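Local coordinates for protein CD180 antigen (Mus musculus, PDB 3T6Q) that may cooperate with MD-1 and TLR4 in the B-cell innate immune response to bacterial lipopolysaccharide, and takes part in B-cell life-or-death decisions, at residues A[14-25]-A[34-45]; A[95-106]-A[122-130]. All coordinates share one frame; numbering follows the deposited sequence. Where two conformers were deposited one is given.

Contact 1: A[14-25]-A[34-45]; sequences NKTYNCENLGLN and STECLEFSFNVL. With NAG (2-acetamido-2-deoxy-beta-D-glucopyranose), chain P.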
loop_
_atom_site.group_PDB
_atom_site.type_symbol
_atom_site.label_atom_id
_atom_site.label_comp_id
_atom_site.label_asym_id
_atom_site.label_seq_id
_atom_site.Cartn_x
_atom_site.Cartn_y
_atom_site.Cartn_z
ATOM N N ASN A 14 28.538 23.369 -11.358
ATOM C CA ASN A 14 27.457 24.362 -11.237
ATOM C C ASN A 14 26.059 23.913 -11.688
ATOM O O ASN A 14 25.104 24.685 -11.579
ATOM C CB ASN A 14 27.827 25.672 -11.950
ATOM C CG ASN A 14 28.997 26.381 -11.305
ATOM O OD1 ASN A 14 29.130 26.393 -10.079
ATOM N ND2 ASN A 14 29.856 26.989 -12.135
ATOM N N LYS A 15 25.938 22.682 -12.184
ATOM C CA LYS A 15 24.710 22.264 -12.845
ATOM C C LYS A 15 24.039 21.014 -12.254
ATOM O O LYS A 15 22.817 21.009 -12.054
ATOM C CB LYS A 15 24.977 22.050 -14.340
ATOM C CG LYS A 15 23.722 21.777 -15.146
ATOM C CD LYS A 15 24.038 21.642 -16.627
ATOM C CE LYS A 15 22.871 21.026 -17.378
ATOM N NZ LYS A 15 23.191 20.873 -18.823
ATOM N N THR A 16 24.831 19.975 -11.988
ATOM C CA THR A 16 24.276 18.640 -11.646
ATOM C C THR A 16 24.973 18.023 -10.475
ATOM O O THR A 16 26.172 17.805 -10.516
ATOM C CB THR A 16 24.391 17.678 -12.826
ATOM O OG1 THR A 16 23.632 18.210 -13.904
ATOM C CG2 THR A 16 23.840 16.272 -12.477
ATOM N N TYR A 17 24.206 17.730 -9.426
ATOM C CA TYR A 17 24.763 17.209 -8.187
ATOM C C TYR A 17 24.026 15.941 -7.776
ATOM O O TYR A 17 22.782 15.883 -7.839
ATOM C CB TYR A 17 24.758 18.279 -7.079
ATOM C CG TYR A 17 25.747 19.381 -7.405
ATOM C CD1 TYR A 17 27.082 19.304 -6.983
ATOM C CD2 TYR A 17 25.362 20.462 -8.211
ATOM C CE1 TYR A 17 27.994 20.295 -7.326
ATOM C CE2 TYR A 17 26.263 21.451 -8.558
ATOM C CZ TYR A 17 27.572 21.360 -8.118
ATOM O OH TYR A 17 28.455 22.344 -8.489
ATOM N N ASN A 18 24.818 14.924 -7.435
ATOM C CA ASN A 18 24.293 13.692 -6.864
ATOM C C ASN A 18 24.593 13.614 -5.370
ATOM O O ASN A 18 25.735 13.407 -4.966
ATOM C CB ASN A 18 24.893 12.485 -7.580
ATOM C CG ASN A 18 24.259 11.185 -7.147
ATOM O OD1 ASN A 18 24.036 10.946 -5.961
ATOM N ND2 ASN A 18 23.924 10.358 -8.108
ATOM N N CYS A 19 23.558 13.789 -4.556
ATOM C CA CYS A 19 23.667 13.704 -3.103
ATOM C C CYS A 19 22.988 12.446 -2.550
ATOM O O CYS A 19 22.592 12.424 -1.376
ATOM C CB CYS A 19 22.996 14.909 -2.466
ATOM S SG CYS A 19 23.307 16.447 -3.349
ATOM N N GLU A 20 22.845 11.416 -3.379
ATOM C CA GLU A 20 22.122 10.199 -2.962
ATOM C C GLU A 20 22.807 9.529 -1.786
ATOM O O GLU A 20 24.038 9.478 -1.741
ATOM C CB GLU A 20 22.051 9.176 -4.098
ATOM C CG GLU A 20 21.231 9.600 -5.287
ATOM C CD GLU A 20 21.188 8.523 -6.357
ATOM O OE1 GLU A 20 22.269 8.001 -6.717
ATOM O OE2 GLU A 20 20.075 8.193 -6.832
ATOM N N ASN A 21 22.016 9.000 -0.858
ATOM C CA ASN A 21 22.532 8.143 0.227
ATOM C C ASN A 21 23.427 8.791 1.251
ATOM O O ASN A 21 24.207 8.091 1.892
ATOM C CB ASN A 21 23.333 6.968 -0.341
ATOM C CG ASN A 21 22.464 5.927 -0.940
ATOM O OD1 ASN A 21 21.487 5.513 -0.322
ATOM N ND2 ASN A 21 22.802 5.489 -2.156
ATOM N N LEU A 22 23.339 10.107 1.402
ATOM C CA LEU A 22 24.197 10.823 2.356
ATOM C C LEU A 22 23.558 11.112 3.719
ATOM O O LEU A 22 24.150 11.803 4.537
ATOM C CB LEU A 22 24.731 12.102 1.713
ATOM C CG LEU A 22 25.732 11.821 0.572
ATOM C CD1 LEU A 22 26.040 13.086 -0.220
ATOM C CD2 LEU A 22 27.006 11.217 1.179
ATOM N N GLY A 23 22.361 10.580 3.962
ATOM C CA GLY A 23 21.614 10.817 5.223
ATOM C C GLY A 23 21.240 12.275 5.504
ATOM O O GLY A 23 21.141 12.659 6.662
ATOM N N LEU A 24 20.988 13.081 4.467
ATOM C CA LEU A 24 20.807 14.530 4.636
ATOM C C LEU A 24 19.398 14.920 5.055
ATOM O O LEU A 24 18.434 14.329 4.582
ATOM C CB LEU A 24 21.193 15.293 3.365
ATOM C CG LEU A 24 22.580 15.070 2.742
ATOM C CD1 LEU A 24 22.631 15.715 1.367
ATOM C CD2 LEU A 24 23.671 15.632 3.637
ATOM N N ASN A 25 19.310 15.904 5.959
ATOM C CA ASN A 25 18.061 16.439 6.506
ATOM C C ASN A 25 17.709 17.793 5.924
ATOM O O ASN A 25 16.656 18.337 6.221
ATOM C CB ASN A 25 18.135 16.578 8.026
ATOM C CG ASN A 25 18.413 15.262 8.723
ATOM O OD1 ASN A 25 17.758 14.260 8.462
ATOM N ND2 ASN A 25 19.374 15.268 9.639
ATOM N N SER A 34 22.716 27.954 -8.829
ATOM C CA SER A 34 22.553 27.646 -10.234
ATOM C C SER A 34 22.243 26.161 -10.517
ATOM O O SER A 34 22.004 25.811 -11.663
ATOM C CB SER A 34 23.844 27.994 -10.958
ATOM O OG SER A 34 24.883 27.241 -10.380
ATOM N N THR A 35 22.283 25.299 -9.495
ATOM C CA THR A 35 21.964 23.858 -9.680
ATOM C C THR A 35 20.671 23.672 -10.468
ATOM O O THR A 35 19.634 24.263 -10.141
ATOM C CB THR A 35 21.824 23.135 -8.331
ATOM O OG1 THR A 35 23.027 23.317 -7.583
ATOM C CG2 THR A 35 21.566 21.609 -8.553
ATOM N N GLU A 36 20.745 22.881 -11.531
ATOM C CA GLU A 36 19.565 22.544 -12.326
ATOM C C GLU A 36 19.077 21.099 -12.155
ATOM O O GLU A 36 17.882 20.840 -12.250
ATOM C CB GLU A 36 19.857 22.806 -13.790
ATOM C CG GLU A 36 20.037 24.285 -14.076
ATOM C CD GLU A 36 20.458 24.582 -15.493
ATOM O OE1 GLU A 36 20.572 23.640 -16.312
ATOM O OE2 GLU A 36 20.664 25.782 -15.778
ATOM N N CYS A 37 19.991 20.177 -11.881
ATOM C CA CYS A 37 19.624 18.750 -11.755
ATOM C C CYS A 37 20.139 18.183 -10.439
ATOM O O CYS A 37 21.341 17.993 -10.271
ATOM C CB CYS A 37 20.145 17.934 -12.947
ATOM S SG CYS A 37 19.663 18.570 -14.572
ATOM N N LEU A 38 19.209 17.919 -9.515
ATOM C CA LEU A 38 19.524 17.476 -8.165
ATOM C C LEU A 38 18.979 16.045 -7.918
ATOM O O LEU A 38 17.764 15.815 -7.942
ATOM C CB LEU A 38 18.938 18.454 -7.128
ATOM C CG LEU A 38 19.470 18.174 -5.697
ATOM C CD1 LEU A 38 20.990 18.168 -5.654
ATOM C CD2 LEU A 38 18.898 19.115 -4.649
ATOM N N GLU A 39 19.895 15.116 -7.688
ATOM C CA GLU A 39 19.557 13.703 -7.401
ATOM C C GLU A 39 19.709 13.587 -5.914
ATOM O O GLU A 39 20.829 13.543 -5.384
ATOM C CB GLU A 39 20.568 12.806 -8.134
ATOM C CG GLU A 39 20.728 13.259 -9.585
ATOM C CD GLU A 39 21.707 12.432 -10.391
ATOM O OE1 GLU A 39 22.435 11.609 -9.808
ATOM O OE2 GLU A 39 21.750 12.612 -11.623
ATOM N N PHE A 40 18.586 13.575 -5.219
ATOM C CA PHE A 40 18.623 13.635 -3.773
ATOM C C PHE A 40 18.031 12.363 -3.124
ATOM O O PHE A 40 17.621 12.403 -1.961
ATOM C CB PHE A 40 17.852 14.904 -3.329
ATOM C CG PHE A 40 18.354 15.515 -2.026
ATOM C CD1 PHE A 40 17.636 15.372 -0.845
ATOM C CD2 PHE A 40 19.530 16.242 -2.002
ATOM C CE1 PHE A 40 18.102 15.931 0.353
ATOM C CE2 PHE A 40 20.008 16.810 -0.820
ATOM C CZ PHE A 40 19.288 16.653 0.363
ATOM N N SER A 41 17.972 11.260 -3.873
ATOM C CA SER A 41 17.320 10.048 -3.362
ATOM C C SER A 41 18.011 9.489 -2.132
ATOM O O SER A 41 19.216 9.656 -1.950
ATOM C CB SER A 41 17.220 8.959 -4.417
ATOM O OG SER A 41 18.493 8.612 -4.920
ATOM N N PHE A 42 17.222 8.811 -1.310
ATOM C CA PHE A 42 17.717 8.067 -0.148
ATOM C C PHE A 42 18.320 8.978 0.921
ATOM O O PHE A 42 19.292 8.607 1.581
ATOM C CB PHE A 42 18.695 6.955 -0.544
ATOM C CG PHE A 42 18.080 5.881 -1.440
ATOM C CD1 PHE A 42 18.307 5.888 -2.803
ATOM C CD2 PHE A 42 17.290 4.863 -0.898
ATOM C CE1 PHE A 42 17.764 4.908 -3.633
ATOM C CE2 PHE A 42 16.759 3.863 -1.718
ATOM C CZ PHE A 42 16.972 3.901 -3.083
ATOM N N ASN A 43 17.740 10.160 1.089
ATOM C CA ASN A 43 18.107 11.000 2.220
ATOM C C ASN A 43 16.973 10.976 3.224
ATOM O O ASN A 43 16.179 9.999 3.238
ATOM C CB ASN A 43 18.520 12.405 1.747
ATOM C CG ASN A 43 19.855 12.388 1.033
ATOM O OD1 ASN A 43 19.950 12.676 -0.181
ATOM N ND2 ASN A 43 20.895 11.991 1.750
ATOM N N VAL A 44 16.896 11.984 4.089
ATOM C CA VAL A 44 15.962 11.924 5.228
ATOM C C VAL A 44 15.272 13.263 5.454
ATOM O O VAL A 44 15.819 14.129 6.164
ATOM C CB VAL A 44 16.654 11.494 6.543
ATOM C CG1 VAL A 44 15.601 11.269 7.624
ATOM C CG2 VAL A 44 17.496 10.229 6.344
ATOM N N LEU A 45 14.056 13.395 4.912
ATOM C CA LEU A 45 13.293 14.649 4.911
ATOM C C LEU A 45 11.860 14.465 5.415
ATOM O O LEU A 45 10.914 14.484 4.635
ATOM C CB LEU A 45 13.287 15.252 3.490
ATOM C CG LEU A 45 14.654 15.517 2.868
ATOM C CD1 LEU A 45 14.389 15.829 1.403
ATOM C CD2 LEU A 45 15.437 16.663 3.519
HETATM C C1 NAG P . 31.028 27.715 -11.689
HETATM C C2 NAG P . 31.698 28.179 -12.989
HETATM C C3 NAG P . 32.759 29.242 -12.738
HETATM C C4 NAG P . 32.278 30.338 -11.799
HETATM C C5 NAG P . 31.622 29.757 -10.548
HETATM C C6 NAG P . 30.940 30.854 -9.738
HETATM C C7 NAG P . 31.935 26.634 -14.877
HETATM C C8 NAG P . 32.723 25.504 -15.481
HETATM N N2 NAG P . 32.348 27.088 -13.692
HETATM O O3 NAG P . 33.125 29.825 -13.968
HETATM O O4 NAG P . 33.402 31.106 -11.443
HETATM O O5 NAG P . 30.624 28.818 -10.894
HETATM O O6 NAG P . 31.480 30.860 -8.437
HETATM O O7 NAG P . 30.953 27.091 -15.465
HETATM O O HOH W 1 18.857 10.572 -6.852
#

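Contact 2: A[95-106]-A[122-130]; sequences FMAETALSGPKA and FIPLHNQKT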
loop_
_atom_site.group_PDB
_atom_site.type_symbol
_atom_site.label_atom_id
_atom_site.label_comp_id
_atom_site.label_asym_id
_atom_site.label_seq_id
_atom_site.Cartn_x
_atom_site.Cartn_y
_atom_site.Cartn_z
ATOM N N PHE A 95 0.089 13.620 3.685
ATOM C CA PHE A 95 -0.736 14.696 3.114
ATOM C C PHE A 95 0.092 15.614 2.284
ATOM O O PHE A 95 1.233 15.875 2.599
ATOM C CB PHE A 95 -1.426 15.539 4.217
ATOM C CG PHE A 95 -2.633 16.335 3.736
ATOM C CD1 PHE A 95 -3.862 15.716 3.538
ATOM C CD2 PHE A 95 -2.537 17.728 3.526
ATOM C CE1 PHE A 95 -4.972 16.452 3.120
ATOM C CE2 PHE A 95 -3.640 18.471 3.108
ATOM C CZ PHE A 95 -4.860 17.821 2.903
ATOM N N MET A 96 -0.541 16.175 1.264
ATOM C CA MET A 96 0.142 17.091 0.381
ATOM C C MET A 96 -0.775 18.308 0.228
ATOM O O MET A 96 -1.962 18.185 -0.140
ATOM C CB MET A 96 0.394 16.384 -0.957
ATOM C CG MET A 96 0.953 17.307 -2.021
ATOM S SD MET A 96 1.369 16.314 -3.479
ATOM C CE MET A 96 2.408 17.464 -4.363
ATOM N N ALA A 97 -0.227 19.470 0.559
ATOM C CA ALA A 97 -0.988 20.719 0.565
ATOM C C ALA A 97 -1.491 21.153 -0.810
ATOM O O ALA A 97 -0.856 20.896 -1.844
ATOM C CB ALA A 97 -0.150 21.808 1.204
ATOM N N GLU A 98 -2.643 21.809 -0.806
ATOM C CA GLU A 98 -3.250 22.406 -2.009
ATOM C C GLU A 98 -2.226 23.181 -2.839
ATOM O O GLU A 98 -2.197 23.039 -4.064
ATOM C CB GLU A 98 -4.368 23.353 -1.564
ATOM C CG GLU A 98 -5.774 23.107 -2.066
ATOM C CD GLU A 98 -6.084 21.684 -2.498
ATOM O OE1 GLU A 98 -6.227 20.759 -1.655
ATOM O OE2 GLU A 98 -6.244 21.510 -3.718
ATOM N N THR A 99 -1.394 23.996 -2.176
ATOM C CA THR A 99 -0.423 24.886 -2.848
ATOM C C THR A 99 1.002 24.310 -2.980
ATOM O O THR A 99 1.946 25.026 -3.343
ATOM C CB THR A 99 -0.342 26.273 -2.144
ATOM O OG1 THR A 99 0.284 26.137 -0.856
ATOM C CG2 THR A 99 -1.706 26.866 -1.968
ATOM N N ALA A 100 1.177 23.021 -2.670
ATOM C CA ALA A 100 2.514 22.438 -2.670
ATOM C C ALA A 100 3.163 22.588 -4.037
ATOM O O ALA A 100 4.366 22.896 -4.134
ATOM C CB ALA A 100 2.464 20.958 -2.267
ATOM N N LEU A 101 2.357 22.429 -5.095
ATOM C CA LEU A 101 2.875 22.535 -6.473
ATOM C C LEU A 101 2.532 23.867 -7.174
ATOM O O LEU A 101 2.391 23.903 -8.401
ATOM C CB LEU A 101 2.334 21.360 -7.313
ATOM C CG LEU A 101 2.866 19.958 -6.981
ATOM C CD1 LEU A 101 2.016 18.896 -7.682
ATOM C CD2 LEU A 101 4.323 19.883 -7.424
ATOM N N SER A 102 2.432 24.955 -6.409
ATOM C CA SER A 102 2.110 26.280 -6.973
ATOM C C SER A 102 3.254 26.807 -7.839
ATOM O O SER A 102 3.024 27.448 -8.847
ATOM C CB SER A 102 1.766 27.283 -5.849
ATOM O OG SER A 102 2.933 27.553 -5.036
ATOM N N GLY A 103 4.484 26.521 -7.429
ATOM C CA GLY A 103 5.691 26.953 -8.108
ATOM C C GLY A 103 5.896 26.389 -9.518
ATOM O O GLY A 103 6.046 27.156 -10.485
ATOM N N PRO A 104 5.911 25.053 -9.659
ATOM C CA PRO A 104 6.237 24.444 -10.972
ATOM C C PRO A 104 5.072 24.343 -11.972
ATOM O O PRO A 104 4.590 23.232 -12.298
ATOM C CB PRO A 104 6.757 23.053 -10.599
ATOM C CG PRO A 104 6.238 22.776 -9.227
ATOM C CD PRO A 104 5.883 24.064 -8.562
ATOM N N LYS A 105 4.633 25.492 -12.480
ATOM C CA LYS A 105 3.465 25.512 -13.318
ATOM C C LYS A 105 3.731 24.865 -14.696
ATOM O O LYS A 105 2.784 24.385 -15.314
ATOM C CB LYS A 105 2.900 26.946 -13.462
ATOM C CG LYS A 105 2.271 27.554 -12.192
ATOM C CD LYS A 105 1.592 28.898 -12.505
ATOM C CE LYS A 105 1.251 29.799 -11.320
ATOM N NZ LYS A 105 1.612 29.354 -9.946
ATOM N N ALA A 106 4.989 24.835 -15.154
ATOM C CA ALA A 106 5.356 24.138 -16.415
ATOM C C ALA A 106 5.843 22.690 -16.196
ATOM O O ALA A 106 6.481 22.112 -17.085
ATOM C CB ALA A 106 6.394 24.919 -17.240
ATOM N N PHE A 122 -5.381 12.768 -4.059
ATOM C CA PHE A 122 -4.321 13.037 -3.052
ATOM C C PHE A 122 -3.360 14.113 -3.580
ATOM O O PHE A 122 -2.712 14.795 -2.810
ATOM C CB PHE A 122 -3.524 11.745 -2.764
ATOM C CG PHE A 122 -2.535 11.876 -1.633
ATOM C CD1 PHE A 122 -1.236 12.323 -1.866
ATOM C CD2 PHE A 122 -2.917 11.561 -0.327
ATOM C CE1 PHE A 122 -0.317 12.437 -0.850
ATOM C CE2 PHE A 122 -1.994 11.674 0.698
ATOM C CZ PHE A 122 -0.696 12.112 0.448
ATOM N N ILE A 123 -3.203 14.192 -4.904
ATOM C CA ILE A 123 -2.202 15.063 -5.500
ATOM C C ILE A 123 -2.932 16.294 -6.080
ATOM O O ILE A 123 -3.683 16.163 -7.067
ATOM C CB ILE A 123 -1.410 14.351 -6.616
ATOM C CG1 ILE A 123 -0.984 12.927 -6.151
ATOM C CG2 ILE A 123 -0.212 15.191 -7.013
ATOM C CD1 ILE A 123 -0.468 12.054 -7.287
ATOM N N PRO A 124 -2.770 17.460 -5.431
ATOM C CA PRO A 124 -3.494 18.649 -5.946
ATOM C C PRO A 124 -2.774 19.171 -7.167
ATOM O O PRO A 124 -1.688 19.742 -7.061
ATOM C CB PRO A 124 -3.447 19.650 -4.772
ATOM C CG PRO A 124 -3.110 18.830 -3.555
ATOM C CD PRO A 124 -2.228 17.699 -4.068
ATOM N N LEU A 125 -3.323 18.874 -8.344
ATOM C CA LEU A 125 -2.614 19.191 -9.600
ATOM C C LEU A 125 -3.225 20.356 -10.408
ATOM O O LEU A 125 -2.866 20.530 -11.557
ATOM C CB LEU A 125 -2.551 17.970 -10.506
ATOM C CG LEU A 125 -1.571 16.885 -10.052
ATOM C CD1 LEU A 125 -2.000 15.541 -10.620
ATOM C CD2 LEU A 125 -0.151 17.241 -10.436
ATOM N N HIS A 126 -4.143 21.111 -9.816
ATOM C CA HIS A 126 -4.826 22.225 -10.508
ATOM C C HIS A 126 -3.901 23.301 -11.091
ATOM O O HIS A 126 -4.285 24.007 -12.016
ATOM C CB HIS A 126 -5.845 22.841 -9.568
ATOM C CG HIS A 126 -5.239 23.325 -8.278
ATOM N ND1 HIS A 126 -5.051 22.509 -7.213
ATOM C CD2 HIS A 126 -4.721 24.559 -7.925
ATOM C CE1 HIS A 126 -4.466 23.202 -6.223
ATOM N NE2 HIS A 126 -4.271 24.461 -6.655
ATOM N N ASN A 127 -2.678 23.422 -10.582
ATOM C CA ASN A 127 -1.680 24.356 -11.131
ATOM C C ASN A 127 -0.824 23.801 -12.297
ATOM O O ASN A 127 0.024 24.520 -12.834
ATOM C CB ASN A 127 -0.716 24.843 -10.037
ATOM C CG ASN A 127 -1.296 25.943 -9.185
ATOM O OD1 ASN A 127 -1.872 26.893 -9.707
ATOM N ND2 ASN A 127 -1.144 25.827 -7.856
ATOM N N GLN A 128 -0.962 22.513 -12.624
ATOM C CA GLN A 128 -0.072 21.896 -13.613
ATOM C C GLN A 128 -0.864 21.781 -14.916
ATOM O O GLN A 128 -1.516 20.753 -15.188
ATOM C CB GLN A 128 0.457 20.512 -13.143
ATOM C CG GLN A 128 1.726 20.618 -12.330
ATOM C CD GLN A 128 1.458 21.375 -11.039
ATOM O OE1 GLN A 128 0.571 21.007 -10.270
ATOM N NE2 GLN A 128 2.196 22.449 -10.818
ATOM N N LYS A 129 -0.823 22.849 -15.713
ATOM C CA LYS A 129 -1.639 22.898 -16.926
ATOM C C LYS A 129 -0.990 22.269 -18.165
ATOM O O LYS A 129 -1.666 22.067 -19.159
ATOM C CB LYS A 129 -2.066 24.348 -17.220
ATOM C CG LYS A 129 -3.410 24.749 -16.646
ATOM C CD LYS A 129 -3.330 25.099 -15.178
ATOM C CE LYS A 129 -4.666 25.634 -14.696
ATOM N NZ LYS A 129 -4.941 26.970 -15.287
ATOM N N THR A 130 0.314 21.990 -18.103
ATOM C CA THR A 130 1.051 21.379 -19.221
ATOM C C THR A 130 1.604 19.967 -18.898
ATOM O O THR A 130 2.562 19.524 -19.508
ATOM C CB THR A 130 2.181 22.311 -19.774
ATOM O OG1 THR A 130 3.342 22.290 -18.933
ATOM C CG2 THR A 130 1.689 23.741 -19.955
HETATM O O HOH W 2 -2.908 14.905 -0.093
HETATM O O HOH W 3 -0.063 20.689 -4.782
HETATM O O HOH W 4 -6.722 20.405 -6.813
HETATM O O HOH W 5 -0.532 23.740 -6.324
HETATM O O HOH W 6 2.196 21.736 -15.880
#

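Contact 1: A[14-25]-A[34-45]
Tyr17 and Leu38 are paired neighbours on two parallel strands, 16-18 and 37-39, and both side chains go to the same, inward face. Leu38 holds CG anti to its own N (chi1 -169°), which carries CD1 across toward the 14-25 segment, 4.0 Å from Tyr17 CB and, just past the strand, 3.7 Å from Cys19 SG. That sulfur is disulfide-bonded to Cys8. The Phe40 ring is met obliquely by two groups: its CD2 is 3.7 Å from Cys19 CB, while CE2 meets Leu24 CD1 at 3.6 Å, the Leu24 and Phe40 side chains crossing at about a right angle. At the other end Tyr17 CD2 lies 3.7 Å from Thr35 OG1, which hydrogen-bonds Pro32 O; the Tyr17 OH hydrogen-bonds Glu10 OE1 and accepts from Asn14 N.

Between the backbones, Glu39 N reaches Tyr17 O almost straight (177°), and Lys15 O takes two donors, Glu36 N and Cys37 N. Ser34 OG donates to Asn14 O at 2.8 Å, on an in-plane lone pair; Asn14 ND2 carries an N-acetylglucosamine.

On the opposite strand face sit Thr16, Asn18, Cys37 and Glu39. Asn18 OD1 closes an Asx turn by accepting from Glu20 N (2.9 Å), and its ND2 donates to Glu20 OE1. A water joins Glu20 OE2 to Ser41 N, and that carboxylate oxygen salt-bridges a basic side chain of another protein's chain.

Thr35, Leu38, Phe40, Asn43 and Leu45 occupy the fixed positions of the LxxLxLxxNxL pattern, Thr and Phe standing in for two leucines: this is the N-terminal cap laid beside the first leucine-rich repeat.

Contact 2: A[95-106]-A[122-130]
Met96 and Pro124 form the apolar middle of this packing. With CG anti to N (chi1 173°) and the chain extended beyond it, Met96 crosses the proline ring obliquely, CG 3.8 Å from Pro124 CD, and sets SD 4.0 Å from Ile123 CG2. Its CB also touches Phe122 CE1. A second apolar pair lies further along, where Leu101 CD1 and Leu125 CD2 meet at 3.9 Å.

The Leu101 side chain also backs the amide of Gln128, crossing it at about a right angle. Bent at chi2 (64°), Gln128 turns NE2 toward two backbone carbonyls of 95-106: it donates to Leu101 O at 2.8 Å, in the carbonyl plane, and to Pro104 O at 2.9 Å, from well above the Pro104 carbonyl plane. Both acceptors lie close to the amide's own plane, so the pair fixes its rotation and uses both N-H groups of a buried side chain.

Waters fill in beside these. One accepts from Met96 N and donates to Phe122 O, lying over the centre of the Phe122 ring; another links Glu98 O with Asn127 ND2.

At the outer edge the His126 ring presents CE1 to Glu98 O, 3.1 Å away near the ring plane, and the Glu98 carboxylate lies nearly parallel to the imidazole (16°). Glu98 OE1 salt-bridges a basic side chain of another protein's chain.

After the short strand 95-96, which extends the small parallel sheet of 47-48 and 71-72, both pieces are turn-rich connections behind the inner strands, stacked as the outer parts of successive coils are in a leucine-rich repeat solenoid.

In the fold
Contacts 1 and 2 lie on the same side of the chain's centre, about 22 Å apart between centres and about 10 Å at their nearest atoms, without touching. Contact 1 belongs to the inner strand series, where the N-terminal cap meets the first repeat; contact 2 joins short strand 95-96 and the turns behind later inner strands. Both are partly buried, contact 2 having the larger share of buried and of exposed residues alike. In contact 1 a ladder of backbone bonds sets the register; apolar side chains pack on one face and mostly polar ones line the other. Contact 2 lacks such a ladder, relying on apolar packing, one glutamine amide and bridging waters. Each has residues in reach of another protein's chain.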